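Local coordinates for protein phosphoribosyl-AMP cyclohydrolase (PDB 7BGM) that probably catalyses the second and third steps of histidine biosynthesis, hydrolysing phosphoribosyl-ATP to phosphoribosyl-AMP and diphosphate and then opening the adenine ring of phosphoribosyl-AMP, at residues A[20-25]-A[32-37]; A[69-74]-A[91-96]; A[171-176]-A[188-193]. All blocks are in the same frame, centred on the assembly; numbering follows the deposited sequence.

Interaction 1: A[20-25]-A[32-37]; sequences VAIAQN and LMQGFA
Gln34 lies obliquely across both Val20 and Ile22 on one face of the antiparallel beta hairpin of 20-25 and 32-37. Its CG sits 3.8 Å from Val20 CG1 and touches Ile22 CG1. A bend at chi2 (-97°) sends CD toward the next residue, and NE2 donates to Gly35 O at 2.9 Å, in the amide plane. Gly35 O is gripped twice: Ala21 N, also 2.9 Å from it, reaches it from the opposite face of the carbonyl plane. Gln34 OE1 bonds to Ser85 of the second subunit. Though the Val20 and Phe36 side chains start off apart, Val20 CG2 comes to Phe36 CE2 at 3.7 Å, obliquely to the ring.

On the reverse face Ala23 CB rests on Met33 CG at 3.9 Å, and Ala21 CB on Ala37 CB. Ala23 is paired with two residues, Leu32 and Met33, a classic bulge in the second strand: Met33 O takes Ala23 N, and Leu32 N donates to Ala23 O. The alanines present only methyls, and Met33, which contacts AMP in another structure of this protein, packs on Phe53 and Thr96. The Gln34 amide is satisfied at both ends, so a polar group can lie at a buried subunit interface.

Interaction 2: A[69-74]-A[91-96]; sequences NNFINV and KPDGPT
Backbone hydrogen bonds tie Asn73 to Lys91 in both directions, Asn73 N to Lys91 O at 2.9 Å and Lys91 N to Asn73 O at 2.8 Å. Two residues further along each segment, Asp93 N donates to Phe71 O, which carries the pairing past the last strand residue into the loop.

Side-chain polar contacts gather on Asp93. Asn73 CG is anti to its own carbonyl carbon (chi1 -59°), and ND2 reaches Asp93 OD1 at 2.9 Å, meeting it from above the carboxylate plane while the oxygen stays in the amide plane. The bond is bent, 136° at the hydrogen, and the same ND2 makes a weak bond to Lys91 O. Asp93 OD2 approaches the Phe71 ring at its edge, 3.8 Å from CD2, with carboxylate and ring planes 87° apart.

These residues form the end of an antiparallel strand pair in the cyclohydrolase sheet, where it passes into loop; Asn70 centres an inverse gamma turn and Thr96 belongs to the AMP-binding site. Asn70 OD1 lies only 3.4 Å from Gly94 CA, a place with no room for a side chain.

Three waters bridge the segments. One molecule donates to Asn69 O and Asp93 OD2, another to Asn73 OD1 and Asp93 OD2; a third donates to Asn70 O and Gly94 O and accepts from Thr96 OG1.

Apolar packing is thinner: Ile72 CG1 lies on Pro92 CB, and Ile72 CD1 touches Thr96 CG2 at 4.2 Å.

Interaction 3: A[171-176]-A[188-193]; sequences NELCET and SEMADV. With ZN (zinc ion), chain E.
Glu172 and Leu173 meet Glu189 where two antiparallel helices of the pyrophosphohydrolase domain, whose family belongs to the all-alpha MazG clan, run side by side. The segment axes approach to 8.7 Å at 161°, and the second helix supplies two carboxylates to a zinc ion.

Glu172 turns its CB toward the neighbouring helix, where it lies 3.2 Å from Glu189 OE1, the oxygen that binds the metal. The two side chains cross obliquely with their carboxylate planes 71° apart. The Glu172 carboxylate is not a ligand of this zinc ion, although the residue binds AMP and metal ions in other structures of this protein. Glu172 OE1 and Glu189 OE2 are like charges 4.6 Å apart, a proximity that bound cations would be expected to ease; Glu189 OE2 also forms a salt bridge with Arg185.

Leu173 provides the apolar part of the seam. Its CA abuts Glu189 CB, while CD1 lies against the Met190 backbone and CD2 touches Met190 SD at 3.9 Å. Leu173 CB meets Val193 CG2 from the same helix, so the leucine spans a full turn of its partner. It also packs on Leu200 of the second subunit.

Thr176, one turn further on, lays CG2 3.8 Å from Glu189 CG. Its OG1 sits between the backbone N and carbonyl carbon (chi1 70°), from where it donates to Leu173 O at 2.7 Å, in the carbonyl plane and on a lone pair, and it is hydrogen-bonded to Thr186 OG1 as well.

The segment thereby backs Glu189 along its length. Glu169 from the first helix and a water complete the zinc ligands, alongside Glu189 OE1 and Asp192 OD2, each 2.0 Å from the metal.

Overall arrangement
Along the chain the three contacts follow in series, each closing before the next opens. Interactions 1 and 2 are neighbours, with centres about 12 Å apart, in one mixed sheet: strand 85-92 lies parallel to strand 19-25 and antiparallel to strand 72-74. They touch directly through Ala23 on Ile72 and Met33 on Thr96, which brings two AMP-binding residues together. Interaction 3 stands apart in the helical pyrophosphohydrolase part, centres about 37 Å from interaction 1 and 36 Å from interaction 2, on the opposite side of the chain's centre. The separation is consistent with two distinct active sites in one bifunctional chain, while interactions 1 and 3 both border the second subunit.

Interaction 1: A[20-25]-A[32-37]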
ATOM      1  N   VAL A  20      17.496   7.110  -5.046  1.00 23.55           N
ATOM      2  CA  VAL A  20      16.850   5.997  -4.337  1.00 24.40           C
ATOM      3  C   VAL A  20      15.733   5.467  -5.225  1.00 21.57           C
ATOM      4  O   VAL A  20      14.981   6.257  -5.804  1.00 24.81           O
ATOM      5  CB  VAL A  20      16.284   6.468  -2.987  1.00 21.15           C
ATOM      6  CG1 VAL A  20      15.337   5.417  -2.372  1.00 20.80           C
ATOM      7  CG2 VAL A  20      17.415   6.797  -2.023  1.00 23.86           C
ATOM      8  N   ALA A  21      15.647   4.147  -5.368  1.00 19.20           N
ATOM      9  CA  ALA A  21      14.553   3.531  -6.117  1.00 18.82           C
ATOM     10  C   ALA A  21      13.807   2.542  -5.239  1.00 19.35           C
ATOM     11  O   ALA A  21      14.397   1.591  -4.706  1.00 20.93           O
ATOM     12  CB  ALA A  21      15.042   2.817  -7.390  1.00 23.24           C
ATOM     13  N   ILE A  22      12.486   2.714  -5.179  1.00 20.03           N
ATOM     14  CA  ILE A  22      11.630   1.920  -4.308  1.00 20.22           C
ATOM     15  C   ILE A  22      10.674   1.142  -5.178  1.00 21.76           C
ATOM     16  O   ILE A  22       9.977   1.739  -6.013  1.00 21.74           O
ATOM     17  CB  ILE A  22      10.852   2.793  -3.325  1.00 18.32           C
ATOM     18  CG1 ILE A  22      11.793   3.683  -2.547  1.00 18.00           C
ATOM     19  CG2 ILE A  22       9.957   1.920  -2.434  1.00 19.83           C
ATOM     20  CD1 ILE A  22      11.065   4.778  -1.816  1.00 20.78           C
ATOM     21  N   ALA A  23      10.673  -0.196  -5.039  1.00 18.61           N
ATOM     22  CA  ALA A  23       9.690  -0.997  -5.760  1.00 18.81           C
ATOM     23  C   ALA A  23       8.462  -1.220  -4.894  1.00 19.23           C
ATOM     24  O   ALA A  23       8.578  -1.655  -3.728  1.00 21.87           O
ATOM     25  CB  ALA A  23      10.282  -2.335  -6.204  1.00 19.32           C
ATOM     26  N   GLN A  24       7.280  -1.002  -5.491  1.00 19.15           N
ATOM     27  CA  GLN A  24       6.024  -1.042  -4.747  1.00 20.53           C
ATOM     28  C   GLN A  24       5.005  -1.846  -5.546  1.00 20.30           C
ATOM     29  O   GLN A  24       4.890  -1.671  -6.768  1.00 21.45           O
ATOM     30  CB  GLN A  24       5.487   0.388  -4.467  1.00 18.30           C
ATOM     31  CG  GLN A  24       4.145   0.359  -3.707  1.00 19.38           C
ATOM     32  CD  GLN A  24       3.669   1.739  -3.342  1.00 17.56           C
ATOM     33  OE1 GLN A  24       3.842   2.692  -4.126  1.00 20.92           O
ATOM     34  NE2 GLN A  24       3.030   1.864  -2.153  1.00 19.94           N
ATOM     35  N   ASN A  25       4.276  -2.729  -4.861  1.00 20.12           N
ATOM     36  CA  ASN A  25       3.252  -3.570  -5.499  1.00 20.38           C
ATOM     37  C   ASN A  25       2.109  -2.685  -6.012  1.00 20.46           C
ATOM     38  O   ASN A  25       1.468  -1.973  -5.229  1.00 21.98           O
ATOM     39  CB  ASN A  25       2.757  -4.604  -4.483  1.00 20.77           C
ATOM     40  CG  ASN A  25       1.785  -5.623  -5.094  1.00 20.97           C
ATOM     41  OD1 ASN A  25       0.799  -5.264  -5.729  1.00 23.10           O
ATOM     42  ND2 ASN A  25       2.090  -6.915  -4.923  1.00 21.65           N
ATOM     43  N   LEU A  32       8.085  -3.583  -1.821  1.00 17.94           N
ATOM     44  CA  LEU A  32       8.748  -4.844  -2.112  1.00 19.86           C
ATOM     45  C   LEU A  32      10.211  -4.808  -1.705  1.00 20.93           C
ATOM     46  O   LEU A  32      10.729  -5.788  -1.130  1.00 22.00           O
ATOM     47  CB  LEU A  32       8.645  -5.143  -3.613  1.00 21.40           C
ATOM     48  CG  LEU A  32       7.197  -5.171  -4.159  1.00 22.64           C
ATOM     49  CD1 LEU A  32       7.149  -5.334  -5.692  1.00 25.02           C
ATOM     50  CD2 LEU A  32       6.396  -6.277  -3.463  1.00 24.67           C
ATOM     51  N   MET A  33      10.903  -3.729  -2.084  1.00 18.88           N
ATOM     52  CA  MET A  33      12.354  -3.621  -1.841  1.00 18.78           C
ATOM     53  C   MET A  33      12.743  -2.181  -2.142  1.00 20.52           C
ATOM     54  O   MET A  33      12.012  -1.449  -2.825  1.00 21.20           O
ATOM     55  CB  MET A  33      13.194  -4.585  -2.727  1.00 20.55           C
ATOM     56  CG  MET A  33      13.025  -4.280  -4.214  1.00 23.42           C
ATOM     57  SD  MET A  33      14.111  -5.248  -5.287  1.00 28.11           S
ATOM     58  CE  MET A  33      15.703  -4.481  -4.967  1.00 30.13           C
ATOM     59  N   GLN A  34      13.932  -1.795  -1.676  1.00 20.70           N
ATOM     60  CA  GLN A  34      14.449  -0.482  -1.996  1.00 19.64           C
ATOM     61  C   GLN A  34      15.929  -0.634  -2.307  1.00 22.68           C
ATOM     62  O   GLN A  34      16.638  -1.381  -1.612  1.00 24.95           O
ATOM     63  CB  GLN A  34      14.224   0.513  -0.839  1.00 19.14           C
ATOM     64  CG  GLN A  34      14.921   1.891  -1.043  1.00 20.40           C
ATOM     65  CD  GLN A  34      16.288   1.967  -0.327  1.00 21.44           C
ATOM     66  OE1 GLN A  34      16.377   1.795   0.891  1.00 23.27           O
ATOM     67  NE2 GLN A  34      17.342   2.240  -1.088  1.00 25.53           N
ATOM     68  N   GLY A  35      16.346  -0.007  -3.422  1.00 23.37           N
ATOM     69  CA  GLY A  35      17.739   0.058  -3.780  1.00 23.60           C
ATOM     70  C   GLY A  35      18.128   1.409  -4.326  1.00 23.58           C
ATOM     71  O   GLY A  35      17.552   2.427  -3.938  1.00 24.15           O
ATOM     72  N   PHE A  36      19.104   1.432  -5.225  1.00 25.34           N
ATOM     73  CA  PHE A  36      19.585   2.659  -5.837  1.00 20.77           C
ATOM     74  C   PHE A  36      19.561   2.467  -7.349  1.00 20.67           C
ATOM     75  O   PHE A  36      19.574   1.334  -7.856  1.00 25.45           O
ATOM     76  CB  PHE A  36      21.010   3.042  -5.299  1.00 25.30           C
ATOM     77  CG  PHE A  36      20.976   3.466  -3.879  1.00 29.14           C
ATOM     78  CD1 PHE A  36      21.002   2.517  -2.852  1.00 32.12           C
ATOM     79  CD2 PHE A  36      20.850   4.810  -3.550  1.00 32.76           C
ATOM     80  CE1 PHE A  36      20.899   2.902  -1.521  1.00 33.25           C
ATOM     81  CE2 PHE A  36      20.773   5.210  -2.220  1.00 32.68           C
ATOM     82  CZ  PHE A  36      20.778   4.256  -1.207  1.00 34.17           C
ATOM     83  N   ALA A  37      19.474   3.570  -8.079  1.00 23.83           N
ATOM     84  CA  ALA A  37      19.464   3.506  -9.523  1.00 24.32           C
ATOM     85  C   ALA A  37      20.339   4.628 -10.060  1.00 25.24           C
ATOM     86  O   ALA A  37      20.332   5.730  -9.506  1.00 27.23           O
ATOM     87  CB  ALA A  37      18.033   3.624 -10.059  1.00 24.87           C
TER

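Interaction 2: A[69-74]-A[91-96]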
ATOM      1  N   ASN A  69      14.083 -15.340 -11.197  1.00 26.49           N
ATOM      2  CA  ASN A  69      12.905 -15.327 -12.074  1.00 27.93           C
ATOM      3  C   ASN A  69      11.750 -14.542 -11.472  1.00 25.73           C
ATOM      4  O   ASN A  69      10.670 -14.461 -12.103  1.00 28.58           O
ATOM      5  CB  ASN A  69      12.411 -16.741 -12.432  1.00 29.57           C
ATOM      6  CG  ASN A  69      11.941 -16.840 -13.860  1.00 34.47           C
ATOM      7  OD1 ASN A  69      12.580 -16.290 -14.767  1.00 32.83           O
ATOM      8  ND2 ASN A  69      10.844 -17.571 -14.081  1.00 33.54           N
ATOM      9  N   ASN A  70      11.937 -13.905 -10.307  1.00 26.94           N
ATOM     10  CA  ASN A  70      10.875 -13.126  -9.670  1.00 27.92           C
ATOM     11  C   ASN A  70      10.985 -11.658 -10.088  1.00 28.10           C
ATOM     12  O   ASN A  70      11.279 -10.766  -9.284  1.00 27.85           O
ATOM     13  CB  ASN A  70      10.935 -13.303  -8.158  1.00 30.64           C
ATOM     14  CG  ASN A  70      10.634 -14.732  -7.756  1.00 32.30           C
ATOM     15  OD1 ASN A  70       9.842 -15.394  -8.431  1.00 36.56           O
ATOM     16  ND2 ASN A  70      11.265 -15.230  -6.686  1.00 35.93           N
ATOM     17  N   PHE A  71      10.725 -11.424 -11.381  1.00 26.88           N
ATOM     18  CA  PHE A  71      10.789 -10.073 -11.924  1.00 23.03           C
ATOM     19  C   PHE A  71       9.702  -9.184 -11.333  1.00 23.73           C
ATOM     20  O   PHE A  71       8.623  -9.641 -10.931  1.00 25.40           O
ATOM     21  CB  PHE A  71      10.632 -10.082 -13.443  1.00 26.08           C
ATOM     22  CG  PHE A  71      11.746 -10.816 -14.168  1.00 28.78           C
ATOM     23  CD1 PHE A  71      12.985 -10.205 -14.357  1.00 28.52           C
ATOM     24  CD2 PHE A  71      11.570 -12.115 -14.625  1.00 32.74           C
ATOM     25  CE1 PHE A  71      14.024 -10.840 -15.011  1.00 30.22           C
ATOM     26  CE2 PHE A  71      12.613 -12.782 -15.285  1.00 31.28           C
ATOM     27  CZ  PHE A  71      13.866 -12.143 -15.460  1.00 30.35           C
ATOM     28  N   ILE A  72       9.973  -7.893 -11.311  1.00 23.44           N
ATOM     29  CA  ILE A  72       8.937  -6.905 -10.981  1.00 24.61           C
ATOM     30  C   ILE A  72       8.584  -6.188 -12.267  1.00 25.83           C
ATOM     31  O   ILE A  72       9.380  -5.396 -12.798  1.00 24.11           O
ATOM     32  CB  ILE A  72       9.372  -5.934  -9.873  1.00 23.30           C
ATOM     33  CG1 ILE A  72       9.763  -6.709  -8.598  1.00 23.80           C
ATOM     34  CG2 ILE A  72       8.248  -4.884  -9.587  1.00 24.17           C
ATOM     35  CD1 ILE A  72      10.688  -5.860  -7.669  1.00 23.96           C
ATOM     36  N   ASN A  73       7.362  -6.440 -12.756  1.00 24.54           N
ATOM     37  CA  ASN A  73       6.902  -5.922 -14.030  1.00 24.77           C
ATOM     38  C   ASN A  73       6.348  -4.525 -13.813  1.00 23.59           C
ATOM     39  O   ASN A  73       5.335  -4.353 -13.119  1.00 26.46           O
ATOM     40  CB  ASN A  73       5.826  -6.823 -14.613  1.00 25.80           C
ATOM     41  CG  ASN A  73       6.321  -8.218 -14.823  1.00 30.26           C
ATOM     42  OD1 ASN A  73       7.186  -8.455 -15.675  1.00 33.27           O
ATOM     43  ND2 ASN A  73       5.816  -9.158 -14.020  1.00 34.79           N
ATOM     44  N   VAL A  74       7.011  -3.533 -14.389  1.00 24.13           N
ATOM     45  CA  VAL A  74       6.772  -2.144 -14.037  1.00 24.97           C
ATOM     46  C   VAL A  74       5.584  -1.572 -14.818  1.00 25.40           C
ATOM     47  O   VAL A  74       5.572  -1.574 -16.055  1.00 27.88           O
ATOM     48  CB  VAL A  74       8.036  -1.305 -14.246  1.00 28.11           C
ATOM     49  CG1 VAL A  74       7.720   0.135 -13.936  1.00 28.63           C
ATOM     50  CG2 VAL A  74       9.120  -1.811 -13.274  1.00 30.97           C
ATOM     51  N   LYS A  91       4.198  -5.184 -10.687  1.00 25.06           N
ATOM     52  CA  LYS A  91       3.593  -6.436 -10.282  1.00 22.74           C
ATOM     53  C   LYS A  91       4.685  -7.490 -10.160  1.00 20.89           C
ATOM     54  O   LYS A  91       5.312  -7.832 -11.177  1.00 24.05           O
ATOM     55  CB  LYS A  91       2.533  -6.883 -11.304  1.00 26.64           C
ATOM     56  CG  LYS A  91       1.751  -8.170 -10.906  1.00 26.36           C
ATOM     57  CD  LYS A  91       0.755  -7.882  -9.748  1.00 26.47           C
ATOM     58  CE  LYS A  91      -0.101  -9.093  -9.403  1.00 29.00           C
ATOM     59  NZ  LYS A  91      -1.048  -8.863  -8.292  1.00 26.97           N
ATOM     60  N   PRO A  92       4.928  -8.060  -8.980  1.00 22.85           N
ATOM     61  CA  PRO A  92       5.990  -9.072  -8.861  1.00 23.85           C
ATOM     62  C   PRO A  92       5.522 -10.420  -9.369  1.00 24.88           C
ATOM     63  O   PRO A  92       4.360 -10.791  -9.191  1.00 28.36           O
ATOM     64  CB  PRO A  92       6.270  -9.136  -7.353  1.00 25.46           C
ATOM     65  CG  PRO A  92       4.987  -8.680  -6.733  1.00 27.49           C
ATOM     66  CD  PRO A  92       4.364  -7.680  -7.682  1.00 23.89           C
ATOM     67  N   ASP A  93       6.440 -11.140 -10.022  1.00 28.03           N
ATOM     68  CA  ASP A  93       6.203 -12.525 -10.449  1.00 27.25           C
ATOM     69  C   ASP A  93       6.262 -13.539  -9.306  1.00 26.13           C
ATOM     70  O   ASP A  93       5.850 -14.703  -9.482  1.00 28.80           O
ATOM     71  CB  ASP A  93       7.242 -12.923 -11.505  1.00 27.13           C
ATOM     72  CG  ASP A  93       6.944 -12.345 -12.869  1.00 32.32           C
ATOM     73  OD1 ASP A  93       5.804 -11.895 -13.082  1.00 34.90           O
ATOM     74  OD2 ASP A  93       7.848 -12.375 -13.731  1.00 33.13           O
ATOM     75  N   GLY A  94       6.849 -13.168  -8.181  1.00 25.88           N
ATOM     76  CA  GLY A  94       7.015 -14.058  -7.050  1.00 24.52           C
ATOM     77  C   GLY A  94       7.671 -13.285  -5.919  1.00 26.83           C
ATOM     78  O   GLY A  94       7.805 -12.061  -5.983  1.00 29.66           O
ATOM     79  N   PRO A  95       8.057 -13.974  -4.848  1.00 28.38           N
ATOM     80  CA  PRO A  95       8.617 -13.272  -3.685  1.00 27.88           C
ATOM     81  C   PRO A  95       9.849 -12.449  -4.045  1.00 27.36           C
ATOM     82  O   PRO A  95      10.730 -12.886  -4.790  1.00 29.52           O
ATOM     83  CB  PRO A  95       8.948 -14.410  -2.705  1.00 29.15           C
ATOM     84  CG  PRO A  95       8.740 -15.664  -3.428  1.00 30.28           C
ATOM     85  CD  PRO A  95       7.975 -15.427  -4.650  1.00 26.77           C
ATOM     86  N   THR A  96       9.911 -11.231  -3.496  1.00 26.01           N
ATOM     87  CA  THR A  96      10.951 -10.324  -3.940  1.00 26.98           C
ATOM     88  C   THR A  96      12.266 -10.550  -3.204  1.00 27.98           C
ATOM     89  O   THR A  96      13.339 -10.310  -3.771  1.00 29.70           O
ATOM     90  CB  THR A  96      10.465  -8.875  -3.739  1.00 28.98           C
ATOM     91  OG1 THR A  96       9.323  -8.631  -4.592  1.00 31.44           O
ATOM     92  CG2 THR A  96      11.578  -7.857  -4.042  1.00 29.32           C
TER
HETATM   93  O   HOH W   1       8.842 -14.770 -14.241  1.00 31.91           O
HETATM   94  O   HOH W   2       9.551  -9.953  -7.000  1.00 31.67           O
HETATM   95  O   HOH W   3       7.993 -11.250 -15.994  1.00 44.71           O

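Interaction 3: A[171-176]-A[188-193]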
ATOM      1  N   ASN A 171     -27.116  -5.395   2.836  1.00 40.18           N
ATOM      2  CA  ASN A 171     -28.356  -4.636   2.947  1.00 43.87           C
ATOM      3  C   ASN A 171     -28.206  -3.447   3.893  1.00 43.47           C
ATOM      4  O   ASN A 171     -28.768  -2.374   3.633  1.00 42.22           O
ATOM      5  CB  ASN A 171     -29.478  -5.553   3.416  1.00 45.97           C
ATOM      6  CG  ASN A 171     -30.807  -4.844   3.487  1.00 50.01           C
ATOM      7  OD1 ASN A 171     -31.348  -4.416   2.462  1.00 51.04           O
ATOM      8  ND2 ASN A 171     -31.343  -4.709   4.697  1.00 50.02           N
ATOM      9  N   GLU A 172     -27.494  -3.632   5.017  1.00 45.09           N
ATOM     10  CA  GLU A 172     -27.221  -2.518   5.933  1.00 47.79           C
ATOM     11  C   GLU A 172     -26.486  -1.388   5.224  1.00 43.43           C
ATOM     12  O   GLU A 172     -26.792  -0.207   5.428  1.00 43.43           O
ATOM     13  CB  GLU A 172     -26.390  -2.983   7.134  1.00 51.39           C
ATOM     14  CG  GLU A 172     -27.115  -3.858   8.131  1.00 56.97           C
ATOM     15  CD  GLU A 172     -28.359  -3.196   8.694  1.00 64.20           C
ATOM     16  OE1 GLU A 172     -28.280  -2.028   9.137  1.00 68.78           O
ATOM     17  OE2 GLU A 172     -29.412  -3.849   8.675  1.00 66.12           O
ATOM     18  N   LEU A 173     -25.484  -1.733   4.416  1.00 39.65           N
ATOM     19  CA  LEU A 173     -24.751  -0.713   3.676  1.00 39.00           C
ATOM     20  C   LEU A 173     -25.671   0.042   2.730  1.00 37.84           C
ATOM     21  O   LEU A 173     -25.616   1.280   2.642  1.00 38.39           O
ATOM     22  CB  LEU A 173     -23.607  -1.358   2.904  1.00 35.08           C
ATOM     23  CG  LEU A 173     -22.735  -0.400   2.097  1.00 35.03           C
ATOM     24  CD1 LEU A 173     -21.908   0.553   2.994  1.00 36.51           C
ATOM     25  CD2 LEU A 173     -21.836  -1.218   1.179  1.00 35.25           C
ATOM     26  N   CYS A 174     -26.539  -0.689   2.024  1.00 35.32           N
ATOM     27  CA  CYS A 174     -27.494  -0.033   1.132  1.00 34.29           C
ATOM     28  C   CYS A 174     -28.426   0.894   1.906  1.00 39.67           C
ATOM     29  O   CYS A 174     -28.758   1.987   1.424  1.00 39.98           O
ATOM     30  CB  CYS A 174     -28.300  -1.082   0.368  1.00 35.52           C
ATOM     31  SG  CYS A 174     -27.370  -2.049  -0.861  1.00 38.66           S
ATOM     32  N   GLU A 175     -28.870   0.465   3.105  1.00 42.94           N
ATOM     33  CA  GLU A 175     -29.774   1.286   3.912  1.00 45.21           C
ATOM     34  C   GLU A 175     -29.157   2.639   4.240  1.00 43.08           C
ATOM     35  O   GLU A 175     -29.887   3.629   4.360  1.00 45.17           O
ATOM     36  CB  GLU A 175     -30.162   0.587   5.228  1.00 50.77           C
ATOM     37  CG  GLU A 175     -31.040  -0.665   5.156  1.00 59.67           C
ATOM     38  CD  GLU A 175     -31.419  -1.203   6.560  1.00 68.55           C
ATOM     39  OE1 GLU A 175     -31.155  -0.521   7.582  1.00 72.90           O
ATOM     40  OE2 GLU A 175     -31.977  -2.313   6.648  1.00 70.71           O
ATOM     41  N   THR A 176     -27.821   2.712   4.403  1.00 44.37           N
ATOM     42  CA  THR A 176     -27.209   3.994   4.768  1.00 43.46           C
ATOM     43  C   THR A 176     -27.381   5.029   3.661  1.00 44.01           C
ATOM     44  O   THR A 176     -27.383   6.238   3.936  1.00 44.29           O
ATOM     45  CB  THR A 176     -25.714   3.844   5.111  1.00 40.09           C
ATOM     46  OG1 THR A 176     -24.945   3.540   3.932  1.00 39.63           O
ATOM     47  CG2 THR A 176     -25.483   2.787   6.200  1.00 41.49           C
ATOM     48  N   SER A 188     -18.912   2.603   8.757  1.00 36.73           N
ATOM     49  CA  SER A 188     -19.009   1.494   9.687  1.00 40.28           C
ATOM     50  C   SER A 188     -19.632   0.270   9.023  1.00 40.04           C
ATOM     51  O   SER A 188     -19.180  -0.861   9.243  1.00 40.79           O
ATOM     52  CB  SER A 188     -19.816   1.927  10.904  1.00 44.21           C
ATOM     53  OG  SER A 188     -19.893   0.867  11.813  1.00 52.12           O
ATOM     54  N   GLU A 189     -20.663   0.472   8.202  1.00 37.74           N
ATOM     55  CA  GLU A 189     -21.285  -0.668   7.526  1.00 37.87           C
ATOM     56  C   GLU A 189     -20.376  -1.242   6.442  1.00 34.58           C
ATOM     57  O   GLU A 189     -20.352  -2.464   6.232  1.00 37.16           O
ATOM     58  CB  GLU A 189     -22.632  -0.264   6.946  1.00 40.87           C
ATOM     59  CG  GLU A 189     -23.660   0.000   8.053  1.00 40.00           C
ATOM     60  CD  GLU A 189     -23.746  -1.153   9.057  1.00 43.04           C
ATOM     61  OE1 GLU A 189     -23.639  -2.319   8.644  1.00 44.02           O
ATOM     62  OE2 GLU A 189     -23.925  -0.901  10.268  1.00 45.64           O
ATOM     63  N   MET A 190     -19.635  -0.388   5.728  1.00 32.78           N
ATOM     64  CA  MET A 190     -18.663  -0.908   4.766  1.00 33.47           C
ATOM     65  C   MET A 190     -17.604  -1.753   5.458  1.00 34.41           C
ATOM     66  O   MET A 190     -17.145  -2.762   4.904  1.00 34.91           O
ATOM     67  CB  MET A 190     -17.989   0.233   4.004  1.00 32.32           C
ATOM     68  CG  MET A 190     -17.041  -0.239   2.901  1.00 31.87           C
ATOM     69  SD  MET A 190     -17.933  -1.012   1.527  1.00 33.66           S
ATOM     70  CE  MET A 190     -16.524  -1.508   0.534  1.00 36.35           C
ATOM     71  N   ALA A 191     -17.196  -1.360   6.664  1.00 33.81           N
ATOM     72  CA  ALA A 191     -16.228  -2.177   7.385  1.00 33.16           C
ATOM     73  C   ALA A 191     -16.823  -3.532   7.750  1.00 34.10           C
ATOM     74  O   ALA A 191     -16.122  -4.552   7.694  1.00 33.65           O
ATOM     75  CB  ALA A 191     -15.719  -1.445   8.630  1.00 33.23           C
ATOM     76  N   ASP A 192     -18.126  -3.570   8.076  1.00 34.16           N
ATOM     77  CA  ASP A 192     -18.809  -4.837   8.348  1.00 36.94           C
ATOM     78  C   ASP A 192     -18.844  -5.715   7.105  1.00 35.63           C
ATOM     79  O   ASP A 192     -18.610  -6.930   7.176  1.00 36.68           O
ATOM     80  CB  ASP A 192     -20.246  -4.595   8.813  1.00 38.80           C
ATOM     81  CG  ASP A 192     -20.357  -3.969  10.195  1.00 42.07           C
ATOM     82  OD1 ASP A 192     -19.329  -3.773  10.870  1.00 42.75           O
ATOM     83  OD2 ASP A 192     -21.516  -3.667  10.600  1.00 43.67           O
ATOM     84  N   VAL A 193     -19.181  -5.119   5.958  1.00 35.04           N
ATOM     85  CA  VAL A 193     -19.204  -5.865   4.702  1.00 33.84           C
ATOM     86  C   VAL A 193     -17.825  -6.434   4.412  1.00 34.18           C
ATOM     87  O   VAL A 193     -17.674  -7.623   4.105  1.00 34.91           O
ATOM     88  CB  VAL A 193     -19.695  -4.968   3.548  1.00 33.11           C
ATOM     89  CG1 VAL A 193     -19.524  -5.674   2.200  1.00 31.96           C
ATOM     90  CG2 VAL A 193     -21.150  -4.582   3.763  1.00 34.59           C
TER
HETATM   91 ZN    ZN E 303     -23.381  -3.843   9.892  1.00 46.83          ZN
HETATM   92  O   HOH W   4     -24.926  -3.994  11.291  1.00 50.27           O